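PDB 6XZ6: GARP domain-containing protein from Trypanosoma brucei brucei TREU927, which serves as a receptor for the host complement regulator factor H and increases transmission of the parasite to tsetse flies. Local coordinates for residues L16-K21 with A155-G160; P27-E32 with E182-A187; F35-A40 with A92-V97; E112-G117 with Q164-E169; R120-H125 with Q133-C138. One frame throughout, in Å; residues are numbered along the deposited sequence.

Interaction 1. Residues L16-K21 with A155-G160; sequences LCEVAK and AHNLRG
A small leucine-to-leucine contact, Leu16 against Leu158, joins the N-terminal part of the long helix 4-61 to the short helix 148-161, which runs the opposite way beside it at the factor H-binding end of the rod. The backbones come nearest at the same pair, with the CA atoms of Leu16 and Leu158 7.1 Å apart. Leu16 starts out pointing away from the other helix. Its CG lies anti to the carbonyl carbon (chi1 -70°), and the branch turns back so that CD2 of Leu16 meets CD1 of Leu158 at 3.9 Å. Leu158 does the opposite: it points toward the other helix, and the two side chains cross obliquely with one methyl apiece doing the touching. Val19, one turn on from Leu16, also faces the short helix but stays just short of it, CG2 of Val19 being 4.6 Å from CB of Leu158. Phe115 of helix 67-125 packs on Leu16, Val19 and Leu158 alike and so closes the apolar patch from a third helix.

At the solvent side of the patch, Glu18 stretches its extended chain across Asn157 at about a right angle. OE1 of Glu18 and ND2 of Asn157 are 4.1 Å apart, and the carboxylate and amide planes are turned 62° from each other. The carboxylate is instead engaged through OE2, in a salt bridge to Arg153 on the same short helix. The chemistry is thus divided: aliphatic branches fill the inside, while a charged pair ties the two helices together at the margin.

Interaction 2. Residues P27-E32 with E182-A187; sequences PLLTEE and EELQKA
Helices 4-61 and 165-208 run in broadly the same direction here, coming nearest where the CA atoms of Thr30 and Leu184 stand 8.1 Å apart. They are two members of an elongated helical bundle, and helix 67-125 lies against both. Segment 27-32 is kinked at its start, where the backbone N atoms of Pro27 and Leu28 make no bond to the preceding turn; regular helix is under way again by Glu31, whose N bonds to Pro27 O at 3.3 Å.

Leu184 carries the contact. It points at the other helix with CG anti to the backbone N (chi1 177°), and its CD2 methyl touches two neighbouring side chains there. Leu29 slides past it in the reverse sense, the two CD2 atoms of Leu29 and Leu184 lying 4.2 Å apart. Thr30 comes in across Leu184 at about a right angle and uses its methyl. Its hydroxyl has a separate task, a hydrogen bond with Asp105 OD1 of helix 67-125, so a polar atom in this buried position finds a partner on a third helix. Thr30 therefore faces two ways, and the branch given to Leu184 is CG2, 4.1 Å from Leu184 CD2.

Interaction 3. Residues F35-A40 with A92-V97; sequences FEAVGA and AAAMEV
Val97 lays both its branches against a single methyl, that of Ala37. Starting from the root of the side chain, CB of Val97 already lies 3.9 Å from CB of Ala37. One branch, CG1, is anti to the backbone N (chi1 171°) and again meets Ala37 CB at 3.9 Å. The other, CG2, is anti to the carbonyl carbon and reaches the same Ala37 methyl at 3.8 Å. Three atoms at nearly equal distance mean that the valine is presented broadside to the alanine instead of probing it with one branch.

One turn earlier on the same helix, Ala94 adds a methyl-to-methyl contact, with its CB 4.0 Å from the CB of Ala37. The CA atoms of Ala37 and Ala94 are 5.1 Å apart. Small residues here are consistent with the close approach of the two antiparallel helices, 4-61 and 67-125, in this part of the bundle, and the contact is entirely apolar.

Helix 165-208 runs alongside both. Val97 packs on its Thr188, Ala93 on its Thr191, and the side chain of Glu36 lies against Thr188 and Val192, so the third helix covers one flank of the contact. The arrangement is a meeting of three long helices near the middle of the rod.

Interaction 4. Residues E112-G117 with Q164-E169; sequences ESVFSG and QDFAEE
Val114 and Phe115, neighbours on helix 67-125, both lean on the ring of Phe166 in the first turn of helix 165-208, which runs the opposite way. The segment begins with Glu112, whose OE1 forms a salt bridge with Arg24 of helix 4-61 and so ties this part of the helix to a different neighbour. Next comes a kink, where the backbone N atoms of Ser113 and Val114 lack their bonds to the turn before. Val114 points at Phe166 and comes at it from the opposite direction, its CG1 lying obliquely to the ring, 3.5 Å from CZ and 3.9 Å from CE2 of Phe166. Phe115 leaves its backbone at a less direct angle and brings up the far end of its ring, CZ of Phe115 standing 3.8 Å from CE1 of Phe166. The two rings are oblique, with planes at 45° and centroids 5.6 Å apart. With CG anti to the backbone N (chi1 175°), the Phe166 ring is carried out toward helix 67-125. Ser116 then turns back toward helix 4-61, where its OG is hydrogen-bonded with Arg24 NH2.

The backbones stay well apart, 10.4 Å between the CA atoms of Val114 and Phe166, so large side chains span the gap. Factor H sits directly on this region: its Val14 packs on Phe166 and its Cys32 on Val114. The same apolar groups thus join the two helices and meet the complement protein, while Gln164, through hydrogen bonds, and Glu169, through a salt bridge to Lys33 of factor H, add polar links.

Interaction 5. Residues R120-H125 with Q133-C138; sequences RGAAEH and QLAKEC
The methyl contact of Ala122 and Ala123 with Ala135 lies away from the only ring in the two segments, the imidazole of His125, which has CB of the preceding Glu124 over one face, offset toward the rim. The motif is an alpha-alpha hairpin, in which helix 67-125 ends, the chain turns, and helix 129-137 folds back. The short axes approach to 7.5 Å and their directions differ by 136°, antiparallel but strongly splayed.

Alanines make the close approach possible. The CA atoms of Ala123 and Ala135 are only 4.9 Å apart, and the methyl of Ala135 beds against the other helix between two residues. On one of them it touches a methyl, with CB of Ala122 and CB of Ala135 3.7 Å apart; on the other it lies against the backbone, 3.6 Å from the N of Ala123. Beyond this apolar centre, Lys136 drapes its aliphatic chain over Ala123, with CG of Lys136 3.8 Å from CB of Ala123.

Helix 129-137 is also tied to helix 4-61: Leu134 packs on Leu10 and Thr13, and Cys138, just past the helix, is disulfide-bonded to Cys17. On the ligand side, Ala122 packs on Arg16 and His125 on Asp44 of factor H. The lysine chain is bent twice near its end (chi3 -135°, chi4 143°), which curls it over the carbonyl of Ala123, and its ammonium group has a weak, long ion pair with Glu129. CE of Lys136 lies 3.3 Å from O of Ala123, with NZ of Lys136 3.8 Å from the same oxygen.

How the interactions relate
From the N terminus, helix 4-61 supplies the first segment of interactions 1, 2 and 3 in turn. Interaction 3 closes first, against helix 67-125, and is nested inside the loops of interactions 1 and 2. Helix 67-125 then opens interaction 4 and, right after it, interaction 5, which closes a short hairpin nested inside interactions 1, 2 and 4. Interaction 1 crosses both 2 and 4, whereas 4 lies nested inside 2. Interactions 1, 4 and 5 gather at one end: Phe115 and the Arg159-Glu168 salt bridge join 1 to 4, and the Cys17-Cys138 disulfide joins 1 to 5. Interactions 2 and 3 touch each other along the rod's middle.

Interaction 1. Residues L16-K21 with A155-G160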
# COMPACT_ATOMS: atom_id res chain seq x y z
N LEU A 16 -2.96 15.78 7.47
CA LEU A 16 -2.37 14.70 8.28
C LEU A 16 -3.34 13.53 8.40
O LEU A 16 -2.95 12.38 8.28
CB LEU A 16 -2.01 15.21 9.71
CG LEU A 16 -0.85 16.21 9.87
CD1 LEU A 16 -0.67 16.58 11.30
CD2 LEU A 16 0.46 15.62 9.38
N CYS A 17 -4.60 13.84 8.62
CA CYS A 17 -5.74 12.92 8.77
C CYS A 17 -5.99 12.12 7.46
O CYS A 17 -6.16 10.91 7.51
CB CYS A 17 -6.97 13.73 9.21
SG CYS A 17 -8.37 12.75 9.80
N GLU A 18 -5.96 12.79 6.29
CA GLU A 18 -6.13 12.20 4.97
C GLU A 18 -5.01 11.22 4.69
O GLU A 18 -5.28 10.10 4.31
CB GLU A 18 -6.20 13.31 3.89
CG GLU A 18 -6.57 12.88 2.48
CD GLU A 18 -6.61 13.93 1.38
OE1 GLU A 18 -6.10 15.07 1.58
OE2 GLU A 18 -7.15 13.60 0.30
N VAL A 19 -3.74 11.62 4.92
CA VAL A 19 -2.56 10.78 4.74
C VAL A 19 -2.56 9.58 5.68
O VAL A 19 -2.28 8.47 5.23
CB VAL A 19 -1.23 11.58 4.82
CG1 VAL A 19 -0.07 10.64 4.92
CG2 VAL A 19 -1.05 12.51 3.64
N ALA A 20 -2.85 9.79 6.99
CA ALA A 20 -2.86 8.71 8.00
C ALA A 20 -3.85 7.60 7.67
O ALA A 20 -3.53 6.42 7.86
CB ALA A 20 -3.17 9.28 9.37
N LYS A 21 -5.06 7.98 7.18
CA LYS A 21 -6.16 7.10 6.78
C LYS A 21 -5.76 6.21 5.59
O LYS A 21 -6.14 5.05 5.56
CB LYS A 21 -7.39 7.94 6.43
CG LYS A 21 -8.20 8.41 7.63
CD LYS A 21 -9.35 9.33 7.17
CE LYS A 21 -10.47 8.61 6.47
NZ LYS A 21 -11.68 9.46 6.29
N ALA A 155 -0.33 13.71 -0.80
CA ALA A 155 1.10 13.99 -0.58
C ALA A 155 1.45 15.42 -1.04
O ALA A 155 2.17 16.12 -0.35
CB ALA A 155 1.97 12.97 -1.28
N HIS A 156 0.91 15.85 -2.17
CA HIS A 156 1.08 17.21 -2.69
C HIS A 156 0.36 18.20 -1.81
O HIS A 156 0.84 19.31 -1.63
CB HIS A 156 0.55 17.32 -4.13
CG HIS A 156 1.50 16.83 -5.17
ND1 HIS A 156 1.20 15.76 -5.97
CD2 HIS A 156 2.72 17.31 -5.52
CE1 HIS A 156 2.26 15.59 -6.76
NE2 HIS A 156 3.19 16.51 -6.53
N ASN A 157 -0.83 17.83 -1.26
CA ASN A 157 -1.59 18.68 -0.38
C ASN A 157 -0.81 18.91 0.90
O ASN A 157 -0.69 20.06 1.31
CB ASN A 157 -2.99 18.13 -0.11
CG ASN A 157 -3.82 19.09 0.68
OD1 ASN A 157 -4.10 20.23 0.26
ND2 ASN A 157 -4.23 18.66 1.87
N LEU A 158 -0.20 17.87 1.47
CA LEU A 158 0.61 17.98 2.68
C LEU A 158 1.87 18.85 2.46
O LEU A 158 2.18 19.70 3.27
CB LEU A 158 1.00 16.58 3.18
CG LEU A 158 1.80 16.53 4.47
CD1 LEU A 158 0.88 16.65 5.68
CD2 LEU A 158 2.70 15.29 4.50
N ARG A 159 2.53 18.65 1.34
CA ARG A 159 3.73 19.32 0.93
C ARG A 159 3.49 20.86 0.70
O ARG A 159 4.43 21.68 0.88
CB ARG A 159 4.30 18.57 -0.30
CG ARG A 159 5.59 19.11 -0.90
CD ARG A 159 5.31 20.16 -1.96
NE ARG A 159 6.53 20.45 -2.70
CZ ARG A 159 6.77 21.57 -3.36
NH1 ARG A 159 5.87 22.55 -3.38
NH2 ARG A 159 7.93 21.74 -3.98
N GLY A 160 2.25 21.22 0.34
CA GLY A 160 1.84 22.61 0.08
C GLY A 160 1.49 23.36 1.35
O GLY A 160 1.61 24.58 1.41

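Interaction 2. Residues P27-E32 with E182-A187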
# COMPACT_ATOMS: atom_id res chain seq x y z
N PRO A 27 -1.85 -1.63 4.10
CA PRO A 27 -1.52 -3.04 4.41
C PRO A 27 -2.69 -4.01 4.26
O PRO A 27 -2.49 -5.22 4.03
CB PRO A 27 -1.05 -2.98 5.87
CG PRO A 27 -0.88 -1.61 6.20
CD PRO A 27 -1.76 -0.81 5.32
N LEU A 28 -3.92 -3.50 4.41
CA LEU A 28 -5.15 -4.26 4.28
C LEU A 28 -5.41 -4.55 2.79
O LEU A 28 -5.74 -5.66 2.42
CB LEU A 28 -6.33 -3.49 4.91
CG LEU A 28 -6.09 -2.74 6.24
CD1 LEU A 28 -7.31 -1.89 6.60
CD2 LEU A 28 -5.78 -3.69 7.37
N LEU A 29 -5.18 -3.56 1.95
CA LEU A 29 -5.27 -3.60 0.50
C LEU A 29 -4.21 -4.57 -0.09
O LEU A 29 -4.58 -5.44 -0.86
CB LEU A 29 -5.02 -2.17 0.02
CG LEU A 29 -5.30 -1.82 -1.40
CD1 LEU A 29 -5.73 -0.36 -1.48
CD2 LEU A 29 -4.07 -2.04 -2.26
N THR A 30 -2.92 -4.45 0.30
CA THR A 30 -1.85 -5.33 -0.20
C THR A 30 -2.13 -6.78 0.14
O THR A 30 -1.80 -7.63 -0.66
CB THR A 30 -0.45 -4.93 0.32
OG1 THR A 30 -0.40 -5.07 1.74
CG2 THR A 30 -0.02 -3.54 -0.11
N GLU A 31 -2.73 -7.06 1.31
CA GLU A 31 -3.09 -8.42 1.75
C GLU A 31 -4.20 -9.02 0.89
O GLU A 31 -4.15 -10.21 0.60
CB GLU A 31 -3.53 -8.39 3.21
CG GLU A 31 -3.43 -9.71 3.93
CD GLU A 31 -3.90 -9.62 5.36
OE1 GLU A 31 -3.03 -9.64 6.27
OE2 GLU A 31 -5.12 -9.51 5.58
N GLU A 32 -5.19 -8.20 0.48
CA GLU A 32 -6.29 -8.65 -0.39
C GLU A 32 -5.73 -9.06 -1.75
O GLU A 32 -6.10 -10.10 -2.28
CB GLU A 32 -7.36 -7.57 -0.50
CG GLU A 32 -8.05 -7.29 0.83
CD GLU A 32 -9.37 -6.54 0.78
OE1 GLU A 32 -9.35 -5.30 0.96
OE2 GLU A 32 -10.41 -7.20 0.61
N GLU A 182 0.37 1.04 -8.52
CA GLU A 182 -0.10 0.90 -9.90
C GLU A 182 0.39 -0.43 -10.50
O GLU A 182 -0.37 -1.12 -11.16
CB GLU A 182 0.42 2.07 -10.74
CG GLU A 182 -0.39 2.36 -12.00
CD GLU A 182 0.13 3.50 -12.86
OE1 GLU A 182 0.85 4.39 -12.34
OE2 GLU A 182 -0.18 3.50 -14.08
N GLU A 183 1.66 -0.78 -10.23
CA GLU A 183 2.29 -2.03 -10.65
C GLU A 183 1.74 -3.20 -9.85
O GLU A 183 1.76 -4.31 -10.38
CB GLU A 183 3.81 -1.96 -10.47
CG GLU A 183 4.53 -1.09 -11.48
CD GLU A 183 6.00 -0.88 -11.19
OE1 GLU A 183 6.83 -1.13 -12.10
OE2 GLU A 183 6.34 -0.47 -10.06
N LEU A 184 1.27 -2.99 -8.59
CA LEU A 184 0.68 -4.07 -7.77
C LEU A 184 -0.65 -4.49 -8.40
O LEU A 184 -1.00 -5.67 -8.40
CB LEU A 184 0.45 -3.64 -6.29
CG LEU A 184 -0.25 -4.66 -5.33
CD1 LEU A 184 0.73 -5.67 -4.82
CD2 LEU A 184 -0.85 -3.98 -4.13
N GLN A 185 -1.37 -3.52 -8.98
CA GLN A 185 -2.65 -3.76 -9.64
C GLN A 185 -2.48 -4.38 -11.03
O GLN A 185 -3.26 -5.26 -11.39
CB GLN A 185 -3.52 -2.49 -9.63
CG GLN A 185 -3.63 -1.90 -8.20
CD GLN A 185 -4.39 -0.60 -8.14
OE1 GLN A 185 -4.36 0.23 -9.06
NE2 GLN A 185 -5.06 -0.36 -7.01
N LYS A 186 -1.41 -4.00 -11.77
CA LYS A 186 -1.13 -4.58 -13.09
C LYS A 186 -0.73 -6.06 -12.92
O LYS A 186 -1.19 -6.90 -13.70
CB LYS A 186 0.00 -3.83 -13.83
CG LYS A 186 -0.34 -2.41 -14.29
CD LYS A 186 0.69 -1.88 -15.30
CE LYS A 186 1.78 -1.02 -14.70
NZ LYS A 186 1.35 0.39 -14.53
N ALA A 187 0.08 -6.36 -11.88
CA ALA A 187 0.54 -7.71 -11.55
C ALA A 187 -0.58 -8.60 -11.08
O ALA A 187 -0.56 -9.79 -11.36
CB ALA A 187 1.65 -7.65 -10.53

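Interaction 3. Residues F35-A40 with A92-V97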
# COMPACT_ATOMS: atom_id res chain seq x y z
N PHE A 35 -3.61 -12.33 -1.40
CA PHE A 35 -4.56 -13.44 -1.32
C PHE A 35 -5.13 -13.78 -2.69
O PHE A 35 -5.12 -14.94 -3.10
CB PHE A 35 -5.70 -13.10 -0.34
CG PHE A 35 -5.33 -13.19 1.12
CD1 PHE A 35 -4.33 -14.06 1.55
CD2 PHE A 35 -6.07 -12.50 2.09
CE1 PHE A 35 -4.04 -14.19 2.91
CE2 PHE A 35 -5.79 -12.63 3.44
CZ PHE A 35 -4.78 -13.49 3.84
N GLU A 36 -5.55 -12.74 -3.45
CA GLU A 36 -6.06 -12.85 -4.81
C GLU A 36 -5.04 -13.49 -5.77
O GLU A 36 -5.41 -14.37 -6.54
CB GLU A 36 -6.54 -11.47 -5.31
CG GLU A 36 -7.23 -11.54 -6.66
CD GLU A 36 -7.65 -10.21 -7.24
OE1 GLU A 36 -8.00 -10.20 -8.44
OE2 GLU A 36 -7.62 -9.20 -6.51
N ALA A 37 -3.76 -13.07 -5.70
CA ALA A 37 -2.67 -13.61 -6.52
C ALA A 37 -2.43 -15.09 -6.18
O ALA A 37 -2.30 -15.91 -7.09
CB ALA A 37 -1.39 -12.81 -6.31
N VAL A 38 -2.45 -15.43 -4.89
CA VAL A 38 -2.28 -16.80 -4.38
C VAL A 38 -3.43 -17.69 -4.87
O VAL A 38 -3.20 -18.82 -5.29
CB VAL A 38 -2.13 -16.79 -2.82
CG1 VAL A 38 -2.44 -18.16 -2.18
CG2 VAL A 38 -0.74 -16.31 -2.41
N GLY A 39 -4.65 -17.18 -4.82
CA GLY A 39 -5.83 -17.88 -5.30
C GLY A 39 -5.78 -18.11 -6.79
O GLY A 39 -5.98 -19.24 -7.23
N ALA A 40 -5.45 -17.06 -7.57
CA ALA A 40 -5.31 -17.11 -9.02
C ALA A 40 -4.24 -18.10 -9.44
O ALA A 40 -4.48 -18.89 -10.34
CB ALA A 40 -4.99 -15.73 -9.55
N ALA A 92 5.14 -16.02 -11.96
CA ALA A 92 5.90 -14.77 -12.13
C ALA A 92 5.06 -13.57 -11.76
O ALA A 92 5.55 -12.73 -11.02
CB ALA A 92 6.40 -14.66 -13.56
N ALA A 93 3.79 -13.51 -12.15
CA ALA A 93 2.94 -12.37 -11.78
C ALA A 93 2.69 -12.29 -10.27
O ALA A 93 2.80 -11.19 -9.73
CB ALA A 93 1.63 -12.39 -12.56
N ALA A 94 2.44 -13.44 -9.57
CA ALA A 94 2.21 -13.51 -8.11
C ALA A 94 3.45 -13.11 -7.33
O ALA A 94 3.34 -12.47 -6.30
CB ALA A 94 1.73 -14.89 -7.69
N MET A 95 4.64 -13.47 -7.85
CA MET A 95 5.94 -13.12 -7.29
C MET A 95 6.04 -11.58 -7.33
O MET A 95 6.46 -10.99 -6.34
CB MET A 95 7.06 -13.83 -8.12
CG MET A 95 8.47 -13.32 -7.88
SD MET A 95 8.92 -11.75 -8.71
CE MET A 95 9.12 -12.27 -10.35
N GLU A 96 5.59 -10.92 -8.44
CA GLU A 96 5.61 -9.44 -8.50
C GLU A 96 4.65 -8.84 -7.48
O GLU A 96 5.00 -7.89 -6.81
CB GLU A 96 5.33 -8.87 -9.91
CG GLU A 96 5.98 -9.56 -11.10
CD GLU A 96 7.43 -9.28 -11.45
OE1 GLU A 96 7.84 -9.64 -12.58
OE2 GLU A 96 8.16 -8.74 -10.60
N VAL A 97 3.44 -9.41 -7.35
CA VAL A 97 2.46 -8.98 -6.35
C VAL A 97 3.13 -8.99 -4.95
O VAL A 97 3.09 -7.97 -4.27
CB VAL A 97 1.14 -9.83 -6.37
CG1 VAL A 97 0.25 -9.49 -5.19
CG2 VAL A 97 0.40 -9.69 -7.68

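Interaction 4. Residues E112-G117 with Q164-E169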
# COMPACT_ATOMS: atom_id res chain seq x y z
N GLU A 112 3.40 5.48 9.03
CA GLU A 112 2.13 5.41 9.77
C GLU A 112 2.22 5.90 11.23
O GLU A 112 1.35 6.68 11.64
CB GLU A 112 1.46 4.04 9.69
CG GLU A 112 -0.02 4.04 10.05
CD GLU A 112 -0.38 4.00 11.52
OE1 GLU A 112 -1.49 4.44 11.88
OE2 GLU A 112 0.46 3.53 12.33
N SER A 113 3.23 5.48 11.99
CA SER A 113 3.40 5.86 13.40
C SER A 113 3.70 7.36 13.59
O SER A 113 3.38 7.95 14.64
CB SER A 113 4.51 5.03 14.03
OG SER A 113 5.66 5.11 13.20
N VAL A 114 4.34 7.97 12.57
CA VAL A 114 4.68 9.38 12.57
C VAL A 114 3.39 10.20 12.42
O VAL A 114 3.11 11.01 13.30
CB VAL A 114 5.79 9.73 11.51
CG1 VAL A 114 6.01 11.24 11.39
CG2 VAL A 114 7.10 9.01 11.83
N PHE A 115 2.59 9.96 11.37
CA PHE A 115 1.33 10.66 11.13
C PHE A 115 0.33 10.44 12.25
O PHE A 115 -0.42 11.36 12.56
CB PHE A 115 0.74 10.27 9.79
CG PHE A 115 1.48 10.91 8.65
CD1 PHE A 115 1.12 12.17 8.18
CD2 PHE A 115 2.54 10.24 8.04
CE1 PHE A 115 1.81 12.75 7.12
CE2 PHE A 115 3.23 10.83 6.98
CZ PHE A 115 2.87 12.08 6.53
N SER A 116 0.30 9.24 12.85
CA SER A 116 -0.56 8.93 13.99
C SER A 116 -0.16 9.73 15.24
O SER A 116 -1.03 10.24 15.92
CB SER A 116 -0.57 7.42 14.26
OG SER A 116 -1.28 6.74 13.23
N GLY A 117 1.14 9.87 15.49
CA GLY A 117 1.69 10.64 16.60
C GLY A 117 1.48 12.12 16.45
O GLY A 117 1.19 12.80 17.44
N GLN A 164 8.29 22.10 6.06
CA GLN A 164 9.27 21.18 6.64
C GLN A 164 9.70 20.17 5.62
O GLN A 164 8.89 19.73 4.81
CB GLN A 164 8.67 20.47 7.85
CG GLN A 164 8.62 21.32 9.09
CD GLN A 164 7.94 20.56 10.17
OE1 GLN A 164 8.62 19.88 10.95
NE2 GLN A 164 6.60 20.64 10.23
N ASP A 165 11.01 19.81 5.66
CA ASP A 165 11.63 18.85 4.75
C ASP A 165 10.91 17.51 4.77
O ASP A 165 10.81 16.86 3.73
CB ASP A 165 13.12 18.68 5.10
CG ASP A 165 14.08 19.64 4.40
OD1 ASP A 165 13.63 20.39 3.49
OD2 ASP A 165 15.31 19.62 4.74
N PHE A 166 10.39 17.10 5.93
CA PHE A 166 9.67 15.84 6.10
C PHE A 166 8.52 15.65 5.11
O PHE A 166 8.35 14.56 4.57
CB PHE A 166 9.16 15.72 7.54
CG PHE A 166 8.29 14.50 7.76
CD1 PHE A 166 6.90 14.59 7.71
CD2 PHE A 166 8.86 13.25 7.98
CE1 PHE A 166 6.10 13.47 7.91
CE2 PHE A 166 8.06 12.12 8.17
CZ PHE A 166 6.68 12.24 8.12
N ALA A 167 7.71 16.70 4.93
CA ALA A 167 6.57 16.74 4.01
C ALA A 167 7.02 16.61 2.56
O ALA A 167 6.34 15.96 1.78
CB ALA A 167 5.80 18.03 4.22
N GLU A 168 8.19 17.17 2.21
CA GLU A 168 8.79 17.05 0.87
C GLU A 168 9.32 15.64 0.66
O GLU A 168 9.08 15.06 -0.40
CB GLU A 168 9.91 18.11 0.67
CG GLU A 168 10.61 18.04 -0.68
CD GLU A 168 9.81 18.34 -1.94
OE1 GLU A 168 8.80 19.07 -1.85
OE2 GLU A 168 10.22 17.88 -3.02
N GLU A 169 9.99 15.05 1.67
CA GLU A 169 10.49 13.68 1.60
C GLU A 169 9.30 12.70 1.58
O GLU A 169 9.36 11.73 0.84
CB GLU A 169 11.51 13.40 2.70
CG GLU A 169 12.00 11.97 2.82
CD GLU A 169 12.29 11.60 4.26
OE1 GLU A 169 11.33 11.40 5.05
OE2 GLU A 169 13.49 11.56 4.62

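Interaction 5. Residues R120-H125 with Q133-C138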
# COMPACT_ATOMS: atom_id res chain seq x y z
N ARG A 120 -2.14 12.63 17.34
CA ARG A 120 -2.29 12.46 18.78
C ARG A 120 -1.95 13.78 19.49
O ARG A 120 -2.67 14.17 20.40
CB ARG A 120 -1.39 11.35 19.26
CG ARG A 120 -2.11 10.25 20.00
CD ARG A 120 -1.09 9.25 20.57
NE ARG A 120 -0.63 8.32 19.54
CZ ARG A 120 0.62 8.23 19.12
NH1 ARG A 120 1.57 8.98 19.68
NH2 ARG A 120 0.94 7.38 18.17
N GLY A 121 -0.89 14.47 19.03
CA GLY A 121 -0.47 15.78 19.51
C GLY A 121 -1.55 16.82 19.29
O GLY A 121 -1.89 17.55 20.22
N ALA A 122 -2.14 16.87 18.06
CA ALA A 122 -3.27 17.76 17.69
C ALA A 122 -4.55 17.43 18.53
O ALA A 122 -5.30 18.34 18.89
CB ALA A 122 -3.57 17.66 16.20
N ALA A 123 -4.76 16.13 18.89
CA ALA A 123 -5.88 15.71 19.74
C ALA A 123 -5.79 16.30 21.15
O ALA A 123 -6.81 16.72 21.71
CB ALA A 123 -5.94 14.20 19.82
N GLU A 124 -4.56 16.34 21.70
CA GLU A 124 -4.22 16.81 23.05
C GLU A 124 -3.95 18.32 23.14
O GLU A 124 -4.33 18.94 24.15
CB GLU A 124 -2.97 16.08 23.55
CG GLU A 124 -3.11 14.56 23.65
CD GLU A 124 -1.81 13.76 23.69
OE1 GLU A 124 -0.71 14.36 23.81
OE2 GLU A 124 -1.90 12.51 23.59
N HIS A 125 -3.26 18.91 22.14
CA HIS A 125 -2.82 20.30 22.15
C HIS A 125 -3.22 21.12 20.90
O HIS A 125 -2.59 22.14 20.61
CB HIS A 125 -1.29 20.36 22.37
CG HIS A 125 -0.82 19.55 23.54
ND1 HIS A 125 -1.15 19.88 24.84
CD2 HIS A 125 -0.08 18.41 23.55
CE1 HIS A 125 -0.60 18.95 25.61
NE2 HIS A 125 0.06 18.04 24.88
N GLN A 133 -11.04 17.96 17.97
CA GLN A 133 -12.12 17.01 17.65
C GLN A 133 -11.85 16.23 16.39
O GLN A 133 -12.11 15.02 16.36
CB GLN A 133 -13.47 17.70 17.57
CG GLN A 133 -14.62 16.74 17.40
CD GLN A 133 -15.82 17.43 16.90
OE1 GLN A 133 -15.92 17.82 15.73
NE2 GLN A 133 -16.76 17.61 17.78
N LEU A 134 -11.32 16.90 15.34
CA LEU A 134 -10.99 16.27 14.06
C LEU A 134 -9.90 15.21 14.24
O LEU A 134 -10.06 14.10 13.74
CB LEU A 134 -10.60 17.33 13.00
CG LEU A 134 -9.84 16.81 11.78
CD1 LEU A 134 -10.75 16.17 10.78
CD2 LEU A 134 -9.07 17.91 11.13
N ALA A 135 -8.81 15.56 14.98
CA ALA A 135 -7.69 14.67 15.28
C ALA A 135 -8.08 13.49 16.20
O ALA A 135 -7.53 12.40 16.04
CB ALA A 135 -6.56 15.46 15.89
N LYS A 136 -9.03 13.70 17.16
CA LYS A 136 -9.50 12.63 18.05
C LYS A 136 -10.33 11.60 17.28
O LYS A 136 -10.21 10.40 17.56
CB LYS A 136 -10.32 13.18 19.22
CG LYS A 136 -9.54 13.29 20.53
CD LYS A 136 -10.37 14.01 21.62
CE LYS A 136 -9.58 15.06 22.37
NZ LYS A 136 -10.41 16.25 22.70
N GLU A 137 -11.15 12.05 16.29
CA GLU A 137 -12.00 11.23 15.43
C GLU A 137 -11.17 10.41 14.45
O GLU A 137 -11.61 9.36 13.97
CB GLU A 137 -12.94 12.13 14.63
CG GLU A 137 -14.26 12.46 15.31
CD GLU A 137 -14.99 13.68 14.75
OE1 GLU A 137 -14.84 13.99 13.54
OE2 GLU A 137 -15.72 14.33 15.53
N CYS A 138 -9.98 10.90 14.13
CA CYS A 138 -9.02 10.33 13.19
C CYS A 138 -8.02 9.38 13.84
O CYS A 138 -7.06 8.97 13.19
CB CYS A 138 -8.31 11.49 12.50
SG CYS A 138 -7.68 11.10 10.86